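Aryl acylamidase (bacterium CSBL00001, PDB 4YJ6) probably hydrolyses anilides (N-acyl arylamines) to an aromatic amine and a carboxylic acid. Local coordinates at residues T150-N155 / C402-N407; G165-L170 / P177-T182; L170-I175 / T195-F200; E224-R229 / L236-L241; A448-G453 / Y487-G492. One frame throughout, in Å; residues are numbered along the deposited sequence.

Overall arrangement
Contacts 2, 3 and 4 lie near the centre of the chain, at one end of the large mixed sheet, contacts 1 and 5 further out. Contacts 2 and 3 share helix 165-172 and, with centres 7 Å apart, pack its successive turns first on strand 178-183 and then on the 195-200 segment. Contact 4 adds helix 231-241 behind strand 223-228, which lies between strands 178-183 and 198-201. Along the chain, contacts 2, 3 and 4 are nested in the long loop closed by contact 1. Contact 5 comes last and reaches the same sheet through strand 443-451, next to 198-201. Contacts 1 and 5, centres 12 Å apart, meet through F154 and P490, so helix 488-491 is tied to the core.

Contact 1: residues T150-N155 / C402-N407; sequences TRNPFN and CMPVRN
With chi1 at -60°, N407 sets its CG beside its own backbone N and presents the amide to R151, while N152, whose CG lies anti to the backbone N (chi1 -160°), reaches for the ring of P404. These two pairs make up most of the contact. N407 ND2 rests against the aliphatic part of R151, 3.5 Å from CG, where the extended arginine chain passes across it; the guanidinium and amide planes stand 86° apart. A water joins the polar ends. It accepts a 3.0 Å bond from N407 ND2 and only a weak one from R151 NE, lying in plane at the guanidinium edge. The stronger partners are elsewhere: R151 NH1 binds the carbonyl of G44, and N407 OD1 accepts from N159 ND2. Farther along, N152 ND2 touches P404 CG at 4.0 Å, an amide beside a rigid ring. Asparagine suits this place because both ends of its amide are employed. Its OD1 accepts from F154 N at 2.9 Å, forming an Asx turn, and its ND2 donates to the carbonyls of W194 and N159. A leucine in place of N152 would probably leave F154 N without its acceptor and those two carbonyls without their donor, with the turn less firmly set. The type I turn N152-N155 then sends F154 toward helix 488-491 and P455 of strand 454-462, while W194 packs on P404 and T195 of the same helix 190-195 packs on N152.

Contact 2: residues G165-L170 / P177-T182; sequences GGAAAL and PVAGGT
A167 and A179 meet methyl to methyl, CB to CB at 3.7 Å, and the approach is closed further by main-chain atoms: A179 CB lies 3.6 Å from A167 O, and G180 takes part through its carbonyl O, 3.5 Å from A167 CB. Alanine suits both places, since the CA atoms of A167 and A179 are only 5.1 Å apart. All three touching residues are buried, and what holds them is backbone on either partner. Inside helix 165-170, A169 N bonds to G165 O at 2.9 Å and L170 N to G166 O, fixing the turn that carries A167. The strand is fixed on its flanks: A179 and G181 pair with I227 and G225 of strand 223-228, and G180 bonds to L82 of strand 80-84. A167 also packs on I227, so the helix covers two strands at once, while A168 turns from strand 178-182 to P191 and T195 of helix 190-195. A further link ties the strand to the residue just ahead of the helix, where T182 N bonds to S164 OG. Separately, T182 OG1 bonds to K84 NZ, joining it to strand 80-84. Such a glycine- and alanine-rich helix, preceded by a serine-containing loop and followed closely by a strand, belongs to the signature region of amidase signature enzymes, whose family members use a Ser-cisSer-Lys catalytic triad.

Contact 3: residues L170-I175 / T195-F200; sequences LVADGI and TNTYGF
A172 and T195 press together close to two helix ends, each finished by a Schellman motif: helix 165-172 leaves helical angles at G174 and helix 190-195 at N196. The positive phi of both positions suits these residue types, glycine with no side chain to obstruct it and asparagine as one of the few others that tolerate left-handed angles. The 195-200 segment leads on into strand 198-201 of the large mixed sheet, next to strand 223-228, so the contact sets the end of helix 165-172 against the start of strand 198-201. A172 is small, and its CA comes within 5.9 Å of the T195 CA. It turns its methyl straight at the loop, where A172 CB lies 3.3 Å from T195 O and 3.6 Å from T195 CB. T197 lays its methyl over the helix, with CG2 3.6 Å from A172 CA. V171 completes the apolar patch; its CG1 meets T197 CG2 at 3.8 Å, the two branched side chains running at a slant to one another. Threonine serves both needs here. At chi1 50° the T197 hydroxyl is placed between the backbone N and the carbonyl carbon, which frees CG2 to lean on the helix and turns OG1 back to T195. The hydroxyls form a short chain: T197 OG1 donates to T195 OG1 at 2.9 Å, which bonds to P191 O.

Contact 4: residues E224-R229 / L236-L241; sequences EGPITR and LAMNVL
P226 sits where a strand-turn-helix unit folds back on itself: strand 224-228 leads into the helix containing 236-241, whose axis runs nearly antiparallel to it at 163° and 8.4 Å. The proline is a compact, rigid apolar ring against which three helix side chains fit. A237 presents its methyl to the CB side, with P226 CB and A237 CB 3.9 Å apart, and a small residue is needed there because this is where the two backbones come closest. At the other end of the ring M238, a selenomethionine, bends at chi2 (-58°) and chi3 (-57°), and its SE lies 3.7 Å from P226 CD; the M238 and P226 side chains cross at about a right angle. L241, one turn beyond A237, and P226 run past each other in opposite directions, with L241 CD1 4.0 Å from P226 CD. The strand lies in the large mixed sheet between strands 178-183 and 198-201, where P226 bonds through its backbone to F200 and I227 to A179. F200 packs on both P226 and M238, and V178 on P226. Ahead of the proline, G225 suits its place because a side chain there would run into P226 CD. With a serine in place of P226, the loss of CG and CD would probably leave SE of M238 and the L241 methyl without their apolar partner, opening a gap between sheet and helix.

Contact 5: residues A448-G453 / Y487-G492; sequences AGLIDG and YDIPAG
L450 and I489 reach toward one another across the surface, joining a beta hairpin to the short C-terminal helix 488-491. The hairpin is built from strands 443-451 and 454-462, with D452 and G453 at the two positive-phi corners of its type I' turn, angles that glycine takes most readily. The apolar contact is a meeting of methyls tip to tip: L450 CD1 lies 3.5 Å from I489 CD1. Both side chains stretch out to get there. I489, with CG1 anti to its carbonyl carbon (chi1 -67°) and chi2 at 167°, carries CD1 far from the helix. Long branched aliphatic residues fit this place because the backbones stay well apart, the nearest CA atoms, G453 and I489, being 8.6 Å from each other. Y486 covers part of L450. A looser van der Waals approach adds to it, G453 O lying 4.3 Å from I489 CD1. Backbone bonds hold each partner in place. A448 and G449 both pair with A456 of the neighbouring strand. In the helix, A491 N bonds to Y487 O at 3.0 Å, and G492 N reaches I489 O at 3.2 Å.

Contact 1: residues T150-N155 / C402-N407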
# COMPACT_ATOMS: atom_id res chain seq x y z
N THR A 150 12.36 7.79 2.20
CA THR A 150 11.16 8.55 2.51
C THR A 150 10.90 8.48 4.01
O THR A 150 10.78 7.39 4.58
CB THR A 150 9.93 8.03 1.74
OG1 THR A 150 10.12 8.25 0.34
CG2 THR A 150 8.67 8.77 2.16
N ARG A 151 10.80 9.65 4.63
CA ARG A 151 10.78 9.79 6.09
C ARG A 151 9.39 9.89 6.69
O ARG A 151 8.43 10.31 6.04
CB ARG A 151 11.64 11.02 6.48
CG ARG A 151 13.05 10.93 5.90
CD ARG A 151 13.96 12.09 6.38
NE ARG A 151 15.28 11.99 5.75
CZ ARG A 151 15.62 12.51 4.57
NH1 ARG A 151 14.74 13.20 3.86
NH2 ARG A 151 16.85 12.34 4.10
N ASN A 152 9.28 9.50 7.96
CA ASN A 152 8.01 9.39 8.64
C ASN A 152 7.54 10.75 9.17
O ASN A 152 8.27 11.35 9.98
CB ASN A 152 8.19 8.42 9.83
CG ASN A 152 6.88 7.87 10.29
OD1 ASN A 152 5.94 8.63 10.54
ND2 ASN A 152 6.77 6.53 10.36
N PRO A 153 6.34 11.23 8.74
CA PRO A 153 5.86 12.52 9.26
C PRO A 153 5.73 12.55 10.77
O PRO A 153 5.65 13.63 11.34
CB PRO A 153 4.47 12.68 8.61
CG PRO A 153 4.56 11.82 7.34
CD PRO A 153 5.39 10.64 7.77
N PHE A 154 5.66 11.39 11.42
CA PHE A 154 5.56 11.38 12.89
C PHE A 154 6.91 11.60 13.57
O PHE A 154 6.96 11.94 14.76
CB PHE A 154 4.90 10.08 13.37
CG PHE A 154 3.43 10.13 13.29
CD1 PHE A 154 2.65 10.38 14.40
CD2 PHE A 154 2.81 9.98 12.06
CE1 PHE A 154 1.29 10.48 14.30
CE2 PHE A 154 1.46 10.09 11.94
CZ PHE A 154 0.68 10.34 13.04
N ASN A 155 7.99 11.37 12.84
CA ASN A 155 9.34 11.62 13.32
C ASN A 155 10.30 11.36 12.16
O ASN A 155 10.53 10.22 11.76
CB ASN A 155 9.69 10.73 14.54
CG ASN A 155 11.07 11.04 15.10
OD1 ASN A 155 11.94 11.52 14.38
ND2 ASN A 155 11.26 10.76 16.38
N CYS A 402 6.97 -5.16 14.11
CA CYS A 402 7.85 -4.18 14.77
C CYS A 402 7.47 -2.74 14.42
O CYS A 402 6.73 -2.48 13.47
CB CYS A 402 9.31 -4.41 14.38
SG CYS A 402 9.65 -4.28 12.58
N MSE A 403 8.00 -1.82 15.22
CA MSE A 403 7.82 -0.39 15.03
C MSE A 403 8.75 0.16 13.95
O MSE A 403 9.68 -0.51 13.50
CB MSE A 403 8.12 0.33 16.36
CG MSE A 403 7.27 -0.15 17.52
SE MSE A 403 5.37 0.11 17.22
CE MSE A 403 5.29 2.06 17.05
N PRO A 404 8.49 1.41 13.52
CA PRO A 404 9.36 2.01 12.52
C PRO A 404 10.84 1.98 12.90
O PRO A 404 11.18 2.07 14.10
CB PRO A 404 8.85 3.46 12.46
CG PRO A 404 7.41 3.37 12.76
CD PRO A 404 7.34 2.27 13.85
N VAL A 405 11.68 1.83 11.88
CA VAL A 405 13.12 1.85 12.03
C VAL A 405 13.69 3.21 11.64
O VAL A 405 13.09 3.99 10.88
CB VAL A 405 13.80 0.75 11.19
CG1 VAL A 405 13.25 -0.63 11.59
CG2 VAL A 405 13.60 1.00 9.66
N ARG A 406 14.86 3.51 12.19
CA ARG A 406 15.59 4.72 11.80
C ARG A 406 16.06 4.66 10.36
O ARG A 406 16.46 3.60 9.87
CB ARG A 406 16.78 4.94 12.75
CG ARG A 406 16.34 5.02 14.21
CD ARG A 406 17.45 5.48 15.19
NE ARG A 406 17.37 6.92 15.39
CZ ARG A 406 16.71 7.52 16.38
NH1 ARG A 406 16.09 6.83 17.32
NH2 ARG A 406 16.69 8.84 16.42
N ASN A 407 16.03 5.79 9.67
CA ASN A 407 16.61 5.83 8.34
C ASN A 407 18.10 5.59 8.37
O ASN A 407 18.79 6.13 9.24
CB ASN A 407 16.34 7.18 7.70
CG ASN A 407 14.86 7.47 7.59
OD1 ASN A 407 14.12 6.67 7.01
ND2 ASN A 407 14.42 8.58 8.18
O HOH W 1 16.76 10.50 8.53

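Contact 2: residues G165-L170 / P177-T182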
# COMPACT_ATOMS: atom_id res chain seq x y z
N GLY A 165 6.06 3.90 0.50
CA GLY A 165 6.35 4.84 1.58
C GLY A 165 6.01 6.28 1.22
O GLY A 165 5.45 7.01 2.02
N GLY A 166 6.34 6.69 -0.00
CA GLY A 166 5.99 8.04 -0.41
C GLY A 166 4.49 8.30 -0.39
O GLY A 166 4.03 9.39 -0.01
N ALA A 167 3.71 7.30 -0.82
CA ALA A 167 2.25 7.40 -0.81
C ALA A 167 1.75 7.66 0.62
O ALA A 167 0.99 8.61 0.89
CB ALA A 167 1.63 6.09 -1.35
N ALA A 168 2.18 6.82 1.55
CA ALA A 168 1.69 6.93 2.91
C ALA A 168 2.16 8.25 3.56
O ALA A 168 1.40 8.86 4.27
CB ALA A 168 2.15 5.73 3.76
N ALA A 169 3.40 8.64 3.32
CA ALA A 169 3.95 9.84 3.95
C ALA A 169 3.16 11.09 3.52
O ALA A 169 2.80 11.93 4.34
CB ALA A 169 5.46 10.00 3.61
N LEU A 170 2.84 11.20 2.24
CA LEU A 170 2.05 12.35 1.80
C LEU A 170 0.68 12.37 2.46
O LEU A 170 0.21 13.44 2.87
CB LEU A 170 1.88 12.37 0.27
CG LEU A 170 3.17 12.62 -0.50
CD1 LEU A 170 2.87 12.63 -2.04
CD2 LEU A 170 3.80 13.96 -0.10
N PRO A 177 -5.38 13.65 0.13
CA PRO A 177 -6.24 12.80 0.97
C PRO A 177 -6.17 11.32 0.62
O PRO A 177 -6.55 10.49 1.44
CB PRO A 177 -7.66 13.33 0.69
CG PRO A 177 -7.54 13.91 -0.74
CD PRO A 177 -6.15 14.47 -0.82
N VAL A 178 -5.66 10.98 -0.55
CA VAL A 178 -5.57 9.58 -0.98
C VAL A 178 -4.33 9.48 -1.86
O VAL A 178 -3.98 10.44 -2.57
CB VAL A 178 -6.84 9.11 -1.75
CG1 VAL A 178 -7.14 10.04 -2.94
CG2 VAL A 178 -6.68 7.63 -2.23
N ALA A 179 -3.62 8.36 -1.80
CA ALA A 179 -2.48 8.13 -2.69
C ALA A 179 -2.49 6.65 -3.10
O ALA A 179 -2.96 5.80 -2.34
CB ALA A 179 -1.15 8.50 -2.01
N GLY A 180 -1.96 6.34 -4.27
CA GLY A 180 -1.96 4.96 -4.73
C GLY A 180 -0.79 4.14 -4.19
O GLY A 180 0.37 4.57 -4.21
N GLY A 181 -1.10 2.95 -3.72
CA GLY A 181 -0.09 2.02 -3.28
C GLY A 181 -0.16 0.75 -4.11
O GLY A 181 -1.13 0.50 -4.84
N THR A 182 0.90 -0.04 -4.03
CA THR A 182 0.86 -1.37 -4.63
C THR A 182 1.35 -2.34 -3.58
O THR A 182 2.02 -1.93 -2.61
CB THR A 182 1.72 -1.49 -5.91
OG1 THR A 182 3.12 -1.40 -5.62
CG2 THR A 182 1.32 -0.36 -6.90

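Contact 3: residues L170-I175 / T195-F200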
# COMPACT_ATOMS: atom_id res chain seq x y z
N LEU A 170 2.84 11.20 2.24
CA LEU A 170 2.05 12.35 1.80
C LEU A 170 0.68 12.37 2.46
O LEU A 170 0.21 13.44 2.87
CB LEU A 170 1.88 12.37 0.27
CG LEU A 170 3.17 12.62 -0.50
CD1 LEU A 170 2.87 12.63 -2.04
CD2 LEU A 170 3.80 13.96 -0.10
N VAL A 171 0.02 11.21 2.56
CA VAL A 171 -1.30 11.16 3.16
C VAL A 171 -1.21 11.44 4.67
O VAL A 171 -2.05 12.16 5.19
CB VAL A 171 -1.96 9.78 2.89
CG1 VAL A 171 -3.30 9.62 3.66
CG2 VAL A 171 -2.17 9.64 1.35
N ALA A 172 -0.20 10.88 5.33
CA ALA A 172 -0.07 11.07 6.78
C ALA A 172 0.27 12.51 7.13
O ALA A 172 -0.03 12.95 8.26
CB ALA A 172 0.99 10.11 7.35
N ASP A 173 0.86 13.23 6.19
CA ASP A 173 1.28 14.62 6.42
C ASP A 173 0.20 15.58 5.94
O ASP A 173 0.38 16.80 5.98
CB ASP A 173 2.61 14.91 5.74
CG ASP A 173 3.36 16.09 6.36
OD1 ASP A 173 3.37 16.19 7.60
OD2 ASP A 173 3.94 16.92 5.62
N GLY A 174 -0.94 15.05 5.48
CA GLY A 174 -2.08 15.89 5.14
C GLY A 174 -2.04 16.49 3.73
O GLY A 174 -2.91 17.29 3.38
N ILE A 175 -1.07 16.07 2.91
CA ILE A 175 -0.75 16.78 1.67
C ILE A 175 -1.73 16.42 0.55
O ILE A 175 -2.11 17.28 -0.22
CB ILE A 175 0.69 16.52 1.25
CG1 ILE A 175 1.64 17.17 2.28
CG2 ILE A 175 1.02 17.13 -0.17
CD1 ILE A 175 3.06 16.72 2.18
N THR A 195 2.45 4.90 9.64
CA THR A 195 2.16 6.35 9.48
C THR A 195 0.75 6.76 9.91
O THR A 195 0.30 7.86 9.60
CB THR A 195 2.37 6.83 8.02
OG1 THR A 195 1.51 6.07 7.17
CG2 THR A 195 3.81 6.64 7.61
N ASN A 196 0.05 5.90 10.65
CA ASN A 196 -1.27 6.27 11.17
C ASN A 196 -2.24 6.53 10.02
O ASN A 196 -3.10 7.38 10.14
CB ASN A 196 -1.20 7.54 12.08
CG ASN A 196 -2.41 7.70 12.97
OD1 ASN A 196 -2.68 6.83 13.78
ND2 ASN A 196 -3.11 8.82 12.84
N THR A 197 -2.07 5.82 8.90
CA THR A 197 -3.03 5.94 7.81
C THR A 197 -3.73 4.61 7.54
O THR A 197 -3.35 3.56 8.06
CB THR A 197 -2.37 6.49 6.56
OG1 THR A 197 -1.18 5.75 6.26
CG2 THR A 197 -1.98 7.99 6.79
N TYR A 198 -4.83 4.69 6.78
CA TYR A 198 -5.63 3.51 6.49
C TYR A 198 -5.23 2.96 5.14
O TYR A 198 -5.29 3.68 4.13
CB TYR A 198 -7.08 3.93 6.51
CG TYR A 198 -8.06 2.79 6.22
CD1 TYR A 198 -8.27 1.78 7.16
CD2 TYR A 198 -8.76 2.74 5.02
CE1 TYR A 198 -9.17 0.76 6.92
CE2 TYR A 198 -9.66 1.71 4.76
CZ TYR A 198 -9.85 0.73 5.70
OH TYR A 198 -10.73 -0.27 5.44
N GLY A 199 -4.82 1.70 5.09
CA GLY A 199 -4.34 1.12 3.85
C GLY A 199 -5.26 -0.02 3.47
O GLY A 199 -5.34 -1.00 4.23
N PHE A 200 -5.91 0.06 2.30
CA PHE A 200 -6.89 -0.96 1.91
C PHE A 200 -6.35 -1.86 0.79
O PHE A 200 -6.12 -1.36 -0.33
CB PHE A 200 -8.22 -0.33 1.43
CG PHE A 200 -9.32 -1.34 1.31
CD1 PHE A 200 -10.12 -1.63 2.41
CD2 PHE A 200 -9.53 -2.04 0.13
CE1 PHE A 200 -11.12 -2.60 2.34
CE2 PHE A 200 -10.53 -3.01 0.04
CZ PHE A 200 -11.31 -3.30 1.16

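Contact 4: residues E224-R229 / L236-L241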
# COMPACT_ATOMS: atom_id res chain seq x y z
N GLU A 224 -3.26 -3.26 -6.45
CA GLU A 224 -3.22 -1.79 -6.30
C GLU A 224 -4.37 -1.36 -5.41
O GLU A 224 -5.45 -1.95 -5.44
CB GLU A 224 -3.34 -1.10 -7.67
CG GLU A 224 -2.17 -1.49 -8.62
CD GLU A 224 -1.88 -0.50 -9.72
OE1 GLU A 224 -2.08 0.72 -9.54
OE2 GLU A 224 -1.43 -0.96 -10.80
N GLY A 225 -4.14 -0.34 -4.59
CA GLY A 225 -5.20 0.14 -3.73
C GLY A 225 -4.83 1.45 -3.07
O GLY A 225 -3.71 1.92 -3.20
N PRO A 226 -5.78 2.04 -2.34
CA PRO A 226 -5.64 3.37 -1.77
C PRO A 226 -5.06 3.38 -0.35
O PRO A 226 -5.32 2.46 0.43
CB PRO A 226 -7.07 3.87 -1.74
CG PRO A 226 -7.87 2.63 -1.41
CD PRO A 226 -7.13 1.50 -2.16
N ILE A 227 -4.30 4.44 -0.06
CA ILE A 227 -3.95 4.80 1.32
C ILE A 227 -4.64 6.14 1.61
O ILE A 227 -4.53 7.06 0.82
CB ILE A 227 -2.43 4.91 1.46
CG1 ILE A 227 -1.80 3.54 1.19
CG2 ILE A 227 -2.02 5.45 2.89
CD1 ILE A 227 -0.26 3.55 1.10
N THR A 228 -5.39 6.21 2.72
CA THR A 228 -6.20 7.40 3.02
C THR A 228 -6.11 7.72 4.52
O THR A 228 -5.48 6.99 5.27
CB THR A 228 -7.69 7.16 2.72
OG1 THR A 228 -8.15 6.04 3.49
CG2 THR A 228 -7.92 6.87 1.23
N ARG A 229 -6.76 8.79 4.96
CA ARG A 229 -6.83 9.07 6.40
C ARG A 229 -8.17 8.64 6.96
O ARG A 229 -8.29 8.49 8.18
CB ARG A 229 -6.62 10.57 6.71
CG ARG A 229 -5.17 11.04 6.41
CD ARG A 229 -4.90 12.50 6.80
NE ARG A 229 -5.76 13.40 6.05
CZ ARG A 229 -5.49 13.85 4.82
NH1 ARG A 229 -4.34 13.57 4.21
NH2 ARG A 229 -6.38 14.62 4.22
N LEU A 236 -14.65 5.54 -1.18
CA LEU A 236 -14.88 6.33 -2.40
C LEU A 236 -13.83 5.93 -3.49
O LEU A 236 -14.19 5.73 -4.67
CB LEU A 236 -14.81 7.83 -2.10
CG LEU A 236 -15.98 8.35 -1.25
CD1 LEU A 236 -15.71 9.81 -0.89
CD2 LEU A 236 -17.40 8.20 -1.90
N ALA A 237 -12.56 5.85 -3.10
CA ALA A 237 -11.51 5.46 -4.03
C ALA A 237 -11.75 4.03 -4.56
O ALA A 237 -11.54 3.75 -5.74
CB ALA A 237 -10.14 5.55 -3.40
N MSE A 238 -12.20 3.13 -3.69
CA MSE A 238 -12.45 1.77 -4.14
C MSE A 238 -13.62 1.70 -5.10
O MSE A 238 -13.63 0.87 -5.99
CB MSE A 238 -12.74 0.85 -2.93
CG MSE A 238 -11.49 0.54 -2.14
SE MSE A 238 -10.14 -0.30 -3.26
CE MSE A 238 -11.11 -1.86 -3.94
N ASN A 239 -14.62 2.56 -4.93
CA ASN A 239 -15.71 2.59 -5.91
C ASN A 239 -15.20 2.94 -7.31
O ASN A 239 -15.76 2.46 -8.28
CB ASN A 239 -16.80 3.58 -5.48
CG ASN A 239 -17.81 2.94 -4.56
OD1 ASN A 239 -17.79 1.73 -4.34
ND2 ASN A 239 -18.75 3.74 -4.08
N VAL A 240 -14.15 3.74 -7.38
CA VAL A 240 -13.53 4.05 -8.65
C VAL A 240 -12.60 2.93 -9.12
O VAL A 240 -12.62 2.57 -10.29
CB VAL A 240 -12.74 5.39 -8.54
CG1 VAL A 240 -11.81 5.65 -9.82
CG2 VAL A 240 -13.74 6.54 -8.38
N LEU A 241 -11.80 2.38 -8.22
CA LEU A 241 -10.71 1.47 -8.61
C LEU A 241 -11.21 0.10 -8.96
O LEU A 241 -10.66 -0.54 -9.87
CB LEU A 241 -9.69 1.33 -7.45
CG LEU A 241 -8.83 2.60 -7.24
CD1 LEU A 241 -8.04 2.47 -5.93
CD2 LEU A 241 -7.86 2.82 -8.43

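Contact 5: residues A448-G453 / Y487-G492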
# COMPACT_ATOMS: atom_id res chain seq x y z
N ALA A 448 -4.02 1.77 15.06
CA ALA A 448 -4.46 1.23 16.35
C ALA A 448 -4.00 2.10 17.51
O ALA A 448 -4.33 1.78 18.65
CB ALA A 448 -3.92 -0.19 16.53
N GLY A 449 -3.22 3.14 17.23
CA GLY A 449 -2.67 3.98 18.29
C GLY A 449 -1.20 4.28 18.13
O GLY A 449 -0.60 3.99 17.10
N LEU A 450 -0.59 4.87 19.17
CA LEU A 450 0.84 5.17 19.14
C LEU A 450 1.57 4.42 20.27
O LEU A 450 1.00 4.19 21.34
CB LEU A 450 1.10 6.66 19.36
CG LEU A 450 0.39 7.64 18.45
CD1 LEU A 450 0.73 9.06 18.92
CD2 LEU A 450 0.80 7.40 16.97
N ILE A 451 2.80 4.04 19.98
CA ILE A 451 3.70 3.45 20.97
C ILE A 451 4.93 4.32 20.94
O ILE A 451 5.61 4.45 19.92
CB ILE A 451 4.02 1.98 20.62
CG1 ILE A 451 2.72 1.16 20.72
CG2 ILE A 451 5.12 1.40 21.57
CD1 ILE A 451 2.78 -0.25 20.14
N ASP A 452 5.21 4.97 22.08
CA ASP A 452 6.34 5.89 22.16
C ASP A 452 6.34 6.90 20.99
O ASP A 452 7.37 7.18 20.40
CB ASP A 452 7.65 5.11 22.17
CG ASP A 452 8.83 5.93 22.71
OD1 ASP A 452 8.59 6.97 23.37
OD2 ASP A 452 10.00 5.54 22.46
N GLY A 453 5.16 7.43 20.68
CA GLY A 453 5.03 8.51 19.72
C GLY A 453 4.95 8.06 18.26
O GLY A 453 4.79 8.90 17.38
N TYR A 487 -2.94 12.86 14.09
CA TYR A 487 -2.38 13.69 13.01
C TYR A 487 -1.90 15.03 13.58
O TYR A 487 -1.22 15.77 12.88
CB TYR A 487 -3.38 13.93 11.85
CG TYR A 487 -3.76 12.66 11.11
CD1 TYR A 487 -2.78 11.83 10.58
CD2 TYR A 487 -5.08 12.28 10.98
CE1 TYR A 487 -3.12 10.64 9.92
CE2 TYR A 487 -5.44 11.11 10.34
CZ TYR A 487 -4.45 10.31 9.80
OH TYR A 487 -4.84 9.13 9.18
N ASP A 488 -2.26 15.36 14.82
CA ASP A 488 -1.72 16.59 15.41
C ASP A 488 -0.20 16.59 15.40
O ASP A 488 0.44 17.65 15.36
CB ASP A 488 -2.20 16.80 16.86
CG ASP A 488 -3.70 17.10 16.96
OD1 ASP A 488 -4.36 17.38 15.95
OD2 ASP A 488 -4.21 17.06 18.09
N ILE A 489 0.41 15.42 15.46
CA ILE A 489 1.86 15.35 15.52
C ILE A 489 2.48 15.84 14.21
O ILE A 489 3.23 16.82 14.21
CB ILE A 489 2.34 13.93 15.94
CG1 ILE A 489 1.92 13.63 17.40
CG2 ILE A 489 3.84 13.80 15.75
CD1 ILE A 489 2.07 12.15 17.80
N PRO A 490 2.18 15.17 13.08
CA PRO A 490 2.71 15.75 11.83
C PRO A 490 2.22 17.19 11.54
O PRO A 490 2.98 17.97 10.99
CB PRO A 490 2.24 14.76 10.74
CG PRO A 490 1.08 14.00 11.35
CD PRO A 490 1.39 13.94 12.86
N ALA A 491 0.99 17.52 11.91
CA ALA A 491 0.41 18.83 11.62
C ALA A 491 1.21 19.94 12.31
O ALA A 491 1.26 21.07 11.83
CB ALA A 491 -1.05 18.89 12.04
N GLY A 492 1.87 19.58 13.40
CA GLY A 492 2.66 20.55 14.15
C GLY A 492 4.16 20.43 13.99
O GLY A 492 4.91 21.09 14.70